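Local coordinates for protein bitiscetin (Bitis arietans, PDB 1JWI) that binds von Willebrand factor and induces its A1 domain to engage platelet glycoprotein Ib alpha, so that platelets aggregate, at residues 40-45 / 49-54; 80-83 / 87-90. All coordinates share one frame; numbering follows the deposited sequence.

Interaction 1 (40-45 / 49-54)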
ATOM      1  N   ALA A  40     -15.796  12.329  -4.809  1.00 17.81           N
ATOM      2  CA  ALA A  40     -15.120  13.612  -4.697  1.00 17.98           C
ATOM      3  C   ALA A  40     -13.630  13.606  -5.008  1.00 19.41           C
ATOM      4  O   ALA A  40     -12.892  12.705  -4.601  1.00 18.41           O
ATOM      5  CB  ALA A  40     -15.338  14.188  -3.292  1.00 17.39           C
ATOM      6  N   SER A  41     -13.205  14.622  -5.748  1.00 20.71           N
ATOM      7  CA  SER A  41     -11.802  14.817  -6.069  1.00 21.10           C
ATOM      8  C   SER A  41     -11.544  16.083  -5.261  1.00 22.09           C
ATOM      9  O   SER A  41     -12.444  16.913  -5.133  1.00 21.06           O
ATOM     10  CB  SER A  41     -11.611  15.096  -7.558  1.00 21.08           C
ATOM     11  OG  SER A  41     -12.160  16.354  -7.918  1.00 21.36           O
ATOM     12  N   ILE A  42     -10.342  16.222  -4.706  1.00 22.34           N
ATOM     13  CA  ILE A  42      -9.988  17.385  -3.889  1.00 22.90           C
ATOM     14  C   ILE A  42      -8.799  18.056  -4.569  1.00 23.68           C
ATOM     15  O   ILE A  42      -7.771  17.422  -4.777  1.00 23.76           O
ATOM     16  CB  ILE A  42      -9.634  16.929  -2.443  1.00 22.87           C
ATOM     17  CG1 ILE A  42     -10.888  16.323  -1.791  1.00 23.32           C
ATOM     18  CG2 ILE A  42      -9.110  18.093  -1.621  1.00 22.32           C
ATOM     19  CD1 ILE A  42     -10.647  15.676  -0.447  1.00 26.24           C
ATOM     20  N   ASP A  43      -8.934  19.330  -4.924  1.00 25.30           N
ATOM     21  CA  ASP A  43      -7.848  19.993  -5.640  1.00 27.80           C
ATOM     22  C   ASP A  43      -7.059  21.041  -4.874  1.00 26.89           C
ATOM     23  O   ASP A  43      -6.050  21.530  -5.372  1.00 28.01           O
ATOM     24  CB  ASP A  43      -8.389  20.599  -6.943  1.00 32.18           C
ATOM     25  CG  ASP A  43      -7.350  20.608  -8.064  1.00 38.05           C
ATOM     26  OD1 ASP A  43      -7.707  20.982  -9.205  1.00 41.15           O
ATOM     27  OD2 ASP A  43      -6.181  20.241  -7.814  1.00 40.73           O
ATOM     28  N   SER A  44      -7.501  21.375  -3.666  1.00 26.58           N
ATOM     29  CA  SER A  44      -6.803  22.372  -2.859  1.00 25.27           C
ATOM     30  C   SER A  44      -7.016  22.137  -1.367  1.00 24.11           C
ATOM     31  O   SER A  44      -7.947  21.435  -0.964  1.00 22.76           O
ATOM     32  CB  SER A  44      -7.294  23.778  -3.215  1.00 25.80           C
ATOM     33  OG  SER A  44      -8.631  23.965  -2.781  1.00 26.41           O
ATOM     34  N   LYS A  45      -6.152  22.730  -0.547  1.00 24.06           N
ATOM     35  CA  LYS A  45      -6.273  22.580   0.899  1.00 24.54           C
ATOM     36  C   LYS A  45      -7.605  23.153   1.362  1.00 24.90           C
ATOM     37  O   LYS A  45      -8.228  22.616   2.276  1.00 25.61           O
ATOM     38  CB  LYS A  45      -5.130  23.297   1.622  1.00 24.58           C
ATOM     39  CG  LYS A  45      -5.188  23.204   3.151  1.00 25.19           C
ATOM     40  CD  LYS A  45      -5.134  21.753   3.635  1.00 25.18           C
ATOM     41  CE  LYS A  45      -4.750  21.657   5.113  1.00 25.15           C
ATOM     42  NZ  LYS A  45      -5.680  22.419   5.996  1.00 25.03           N
ATOM     43  N   ASP A  49     -10.447  21.138   3.393  1.00 21.83           N
ATOM     44  CA  ASP A  49     -11.008  21.529   4.681  1.00 22.27           C
ATOM     45  C   ASP A  49     -12.531  21.519   4.652  1.00 22.10           C
ATOM     46  O   ASP A  49     -13.172  21.215   5.656  1.00 21.96           O
ATOM     47  CB  ASP A  49     -10.489  22.911   5.091  1.00 24.69           C
ATOM     48  CG  ASP A  49      -9.022  22.887   5.496  1.00 27.39           C
ATOM     49  OD1 ASP A  49      -8.485  21.785   5.751  1.00 30.48           O
ATOM     50  OD2 ASP A  49      -8.407  23.970   5.582  1.00 28.86           O
ATOM     51  N   PHE A  50     -13.109  21.842   3.499  1.00 21.53           N
ATOM     52  CA  PHE A  50     -14.560  21.839   3.369  1.00 21.08           C
ATOM     53  C   PHE A  50     -15.078  20.408   3.448  1.00 21.13           C
ATOM     54  O   PHE A  50     -15.994  20.115   4.216  1.00 20.59           O
ATOM     55  CB  PHE A  50     -14.998  22.454   2.036  1.00 23.14           C
ATOM     56  CG  PHE A  50     -16.459  22.239   1.729  1.00 26.11           C
ATOM     57  CD1 PHE A  50     -17.445  22.834   2.511  1.00 26.98           C
ATOM     58  CD2 PHE A  50     -16.845  21.386   0.700  1.00 26.85           C
ATOM     59  CE1 PHE A  50     -18.796  22.580   2.272  1.00 27.63           C
ATOM     60  CE2 PHE A  50     -18.194  21.124   0.452  1.00 28.13           C
ATOM     61  CZ  PHE A  50     -19.170  21.721   1.242  1.00 27.77           C
ATOM     62  N   VAL A  51     -14.490  19.523   2.642  1.00 20.50           N
ATOM     63  CA  VAL A  51     -14.885  18.115   2.619  1.00 19.67           C
ATOM     64  C   VAL A  51     -14.709  17.471   3.996  1.00 19.52           C
ATOM     65  O   VAL A  51     -15.542  16.668   4.424  1.00 18.64           O
ATOM     66  CB  VAL A  51     -14.074  17.324   1.551  1.00 19.48           C
ATOM     67  CG1 VAL A  51     -14.370  15.829   1.650  1.00 17.81           C
ATOM     68  CG2 VAL A  51     -14.437  17.820   0.163  1.00 18.41           C
ATOM     69  N   THR A  52     -13.632  17.833   4.688  1.00 18.74           N
ATOM     70  CA  THR A  52     -13.377  17.298   6.026  1.00 18.74           C
ATOM     71  C   THR A  52     -14.480  17.754   6.982  1.00 18.06           C
ATOM     72  O   THR A  52     -14.923  16.996   7.835  1.00 18.09           O
ATOM     73  CB  THR A  52     -12.011  17.776   6.580  1.00 18.97           C
ATOM     74  OG1 THR A  52     -10.953  17.122   5.869  1.00 17.56           O
ATOM     75  CG2 THR A  52     -11.887  17.458   8.065  1.00 18.39           C
ATOM     76  N   LYS A  53     -14.920  18.997   6.829  1.00 19.63           N
ATOM     77  CA  LYS A  53     -15.973  19.556   7.682  1.00 20.52           C
ATOM     78  C   LYS A  53     -17.318  18.885   7.391  1.00 20.32           C
ATOM     79  O   LYS A  53     -18.050  18.497   8.306  1.00 18.28           O
ATOM     80  CB  LYS A  53     -16.080  21.068   7.447  1.00 21.40           C
ATOM     81  CG  LYS A  53     -17.147  21.759   8.276  1.00 24.47           C
ATOM     82  CD  LYS A  53     -17.205  23.248   7.960  1.00 27.36           C
ATOM     83  CE  LYS A  53     -18.243  23.955   8.818  1.00 28.50           C
ATOM     84  NZ  LYS A  53     -18.281  25.408   8.511  1.00 31.40           N
ATOM     85  N   LEU A  54     -17.641  18.732   6.111  1.00 20.06           N
ATOM     86  CA  LEU A  54     -18.904  18.105   5.744  1.00 20.05           C
ATOM     87  C   LEU A  54     -18.952  16.685   6.295  1.00 19.03           C
ATOM     88  O   LEU A  54     -19.953  16.272   6.876  1.00 18.67           O
ATOM     89  CB  LEU A  54     -19.078  18.082   4.220  1.00 21.64           C
ATOM     90  CG  LEU A  54     -20.448  17.600   3.712  1.00 23.01           C
ATOM     91  CD1 LEU A  54     -21.530  18.580   4.149  1.00 21.48           C
ATOM     92  CD2 LEU A  54     -20.429  17.476   2.185  1.00 22.22           C
TER
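Asp-49 meets Lys-45 twice, through its backbone and through its side chain, one turn further along helix 45-58. Its N gives a hydrogen bond to Lys-45 O (2.9 Å, 157° at the hydrogen), the i to i+4 bond expected of the first turn of an alpha helix. Its carboxylate faces the ammonium group of Lys-45: OD1 takes NZ at 2.9 Å on its syn lone pair, the side of the other oxygen, while OD2 accepts a weak second bond from NZ at 3.2 Å. The lysine chain reaches this place by doubling back: CG leaves anti to the backbone N, and bends about its second and fourth side-chain torsions bring NZ round to the carboxylate. Asp-49 OD1 also forms a salt bridge with Arg-110, so this one oxygen is shared by two cations. Two residues on, Val-51 turns its CB toward the loop and offers CG1 to Ile-42 CD1 at 4.3 Å, a loose apolar touch between buried side chains. Ile-42 is extended toward it, CD1 anti to CA (chi2 173°). Val-51 also packs on Tyr-16 of strand 14-20 and Ile-124 of strand 121-126. Ala-40 of the loop also touches Ile-124, so loop and helix both pack on the sheet that holds these strands. Ser-44 is the N-cap of this helix, its OG hydrogen-bonded to the N of Glu-47. This helix is the second of the C-type lectin fold, and Ser-41 and Ile-42 also meet the partner chain of the heterodimer. Chemically, the contact has two halves: a buried apolar touch at Ile-42 and Val-51, and an outer ionic pair whose carboxylate, with Lys-45 and Arg-110 both at OD1, would probably be stabilised in its charged form.

Interaction 2 (80-83 / 87-90)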
ATOM      1  N   SER A  80       5.145  -1.037  -6.420  1.00 19.20           N
ATOM      2  CA  SER A  80       6.502  -1.140  -6.950  1.00 19.44           C
ATOM      3  C   SER A  80       6.624  -2.050  -8.175  1.00 18.55           C
ATOM      4  O   SER A  80       6.226  -3.211  -8.138  1.00 17.71           O
ATOM      5  CB  SER A  80       7.454  -1.636  -5.867  1.00 19.73           C
ATOM      6  OG  SER A  80       8.770  -1.691  -6.379  1.00 25.56           O
ATOM      7  N   PRO A  81       7.171  -1.526  -9.283  1.00 19.44           N
ATOM      8  CA  PRO A  81       7.323  -2.346 -10.488  1.00 20.35           C
ATOM      9  C   PRO A  81       8.583  -3.226 -10.456  1.00 20.96           C
ATOM     10  O   PRO A  81       8.731  -4.132 -11.276  1.00 21.25           O
ATOM     11  CB  PRO A  81       7.351  -1.308 -11.602  1.00 19.24           C
ATOM     12  CG  PRO A  81       8.070  -0.160 -10.950  1.00 20.73           C
ATOM     13  CD  PRO A  81       7.409  -0.101  -9.586  1.00 19.78           C
ATOM     14  N   GLN A  82       9.480  -2.968  -9.503  1.00 20.95           N
ATOM     15  CA  GLN A  82      10.705  -3.759  -9.383  1.00 21.28           C
ATOM     16  C   GLN A  82      11.207  -3.939  -7.943  1.00 20.54           C
ATOM     17  O   GLN A  82      10.889  -3.142  -7.053  1.00 20.64           O
ATOM     18  CB  GLN A  82      11.820  -3.145 -10.240  1.00 22.88           C
ATOM     19  CG  GLN A  82      11.564  -3.244 -11.732  1.00 29.10           C
ATOM     20  CD  GLN A  82      12.804  -2.972 -12.565  1.00 32.20           C
ATOM     21  OE1 GLN A  82      12.817  -3.212 -13.771  1.00 35.44           O
ATOM     22  NE2 GLN A  82      13.851  -2.470 -11.925  1.00 33.88           N
ATOM     23  N   TRP A  83      11.970  -5.010  -7.726  1.00 18.96           N
ATOM     24  CA  TRP A  83      12.548  -5.316  -6.417  1.00 16.14           C
ATOM     25  C   TRP A  83      13.845  -4.527  -6.318  1.00 15.65           C
ATOM     26  O   TRP A  83      14.308  -3.974  -7.317  1.00 15.50           O
ATOM     27  CB  TRP A  83      12.871  -6.812  -6.299  1.00 14.38           C
ATOM     28  CG  TRP A  83      11.694  -7.717  -6.390  1.00 13.12           C
ATOM     29  CD1 TRP A  83      11.129  -8.231  -7.528  1.00 13.59           C
ATOM     30  CD2 TRP A  83      10.929  -8.232  -5.295  1.00 11.80           C
ATOM     31  NE1 TRP A  83      10.062  -9.039  -7.204  1.00 11.78           N
ATOM     32  CE2 TRP A  83       9.919  -9.055  -5.841  1.00 12.63           C
ATOM     33  CE3 TRP A  83      11.000  -8.078  -3.906  1.00 11.99           C
ATOM     34  CZ2 TRP A  83       8.985  -9.724  -5.042  1.00 12.85           C
ATOM     35  CZ3 TRP A  83      10.071  -8.742  -3.111  1.00 12.83           C
ATOM     36  CH2 TRP A  83       9.075  -9.557  -3.684  1.00 13.01           C
ATOM     37  N   SER A  87      15.093  -6.952 -10.325  1.00 18.75           N
ATOM     38  CA  SER A  87      14.260  -7.830 -11.132  1.00 18.57           C
ATOM     39  C   SER A  87      12.833  -7.290 -11.149  1.00 19.00           C
ATOM     40  O   SER A  87      12.399  -6.605 -10.214  1.00 19.40           O
ATOM     41  CB  SER A  87      14.304  -9.266 -10.596  1.00 19.82           C
ATOM     42  OG  SER A  87      13.868  -9.329  -9.256  1.00 20.73           O
ATOM     43  N   SER A  88      12.109  -7.573 -12.225  1.00 18.00           N
ATOM     44  CA  SER A  88      10.738  -7.108 -12.365  1.00 18.48           C
ATOM     45  C   SER A  88       9.807  -7.813 -11.390  1.00 19.64           C
ATOM     46  O   SER A  88      10.036  -8.963 -11.008  1.00 20.34           O
ATOM     47  CB  SER A  88      10.227  -7.364 -13.788  1.00 17.34           C
ATOM     48  OG  SER A  88      11.071  -6.763 -14.749  1.00 22.70           O
ATOM     49  N   VAL A  89       8.752  -7.113 -10.982  1.00 19.94           N
ATOM     50  CA  VAL A  89       7.781  -7.708 -10.088  1.00 18.99           C
ATOM     51  C   VAL A  89       6.745  -8.382 -10.982  1.00 19.97           C
ATOM     52  O   VAL A  89       5.998  -7.710 -11.690  1.00 21.16           O
ATOM     53  CB  VAL A  89       7.094  -6.647  -9.213  1.00 18.38           C
ATOM     54  CG1 VAL A  89       5.958  -7.283  -8.445  1.00 19.08           C
ATOM     55  CG2 VAL A  89       8.102  -6.030  -8.236  1.00 16.20           C
ATOM     56  N   VAL A  90       6.735  -9.708 -10.988  1.00 19.81           N
ATOM     57  CA  VAL A  90       5.775 -10.454 -11.796  1.00 20.64           C
ATOM     58  C   VAL A  90       4.922 -11.258 -10.828  1.00 20.10           C
ATOM     59  O   VAL A  90       3.702 -11.091 -10.774  1.00 22.29           O
ATOM     60  CB  VAL A  90       6.478 -11.406 -12.789  1.00 21.68           C
ATOM     61  CG1 VAL A  90       5.428 -12.193 -13.577  1.00 22.21           C
ATOM     62  CG2 VAL A  90       7.360 -10.606 -13.739  1.00 21.62           C
TER
HETATM   63  O   HOH W   1       8.034 -10.936  -8.478  1.00 12.43           O
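Trp-83 lies across the start of 87-90, its ring meeting backbone oxygens at an edge and a methyl over a face. CB begins beside Ser-87, 3.9 Å from Ser-87 O, the same oxygen that accepts Trp-83 N at 3.0 Å in a nearly straight bond (170° at the hydrogen). CG, anti to the carbonyl carbon (chi1 -63°), continues past the serine, and CD1 comes to 3.4 Å from Ser-87 OG, a hydroxyl whose hydrogen bond is with Asp-85. Along this edge Ser-87 O and Ser-88 O lie in the ring plane. NE1 ends the edge by donating to a water at 3.1 Å, which also accepts from Val-90 N and so ties the indole to the far end of 87-90. Over one face of the five-membered ring stands Val-89 CG2, 4.0 Å from the centroid, in a CH-pi contact; the two side chains cross at about a right angle. Beside the ring, the backbones of Gln-82 and Ser-88 form a single beta bridge. Its bonds are Trp-83 N to Ser-87 O and Val-89 N to Pro-81 O, the latter at 3.0 Å with the donor 44° out of the carbonyl plane. On the 80-83 side, Ser-80 OG donates to Gln-82 O. Both segments belong to the long excursion between strands 66-72 and 100-103, well away from the two sheets of the chain. There the bridged hairpin meets another chain: an aromatic ring of that subunit stands edge-to-face with Trp-83, and an apolar side chain packs on Val-89, consistent with the loop exchange by which snaclec subunits pair.

Interactions 1 and 2 lie on opposite sides of the chain's centre, their centres 34 Å apart and their nearest atoms about 23 Å apart, so neither touches the other. They follow in series along the sequence: 40-45 / 49-54 closes before 80-83 / 87-90 opens, with strand 66-72 between them. Interaction 1, centred 12 Å from the middle of the chain, belongs to the compact lectin body, whereas interaction 2, at 26 Å, belongs to the projecting loop. Both nevertheless border the other subunit, at the body and at the loop respectively. Cys-79, directly before 80-83, is the residue expected to form the interchain disulfide with the beta chain.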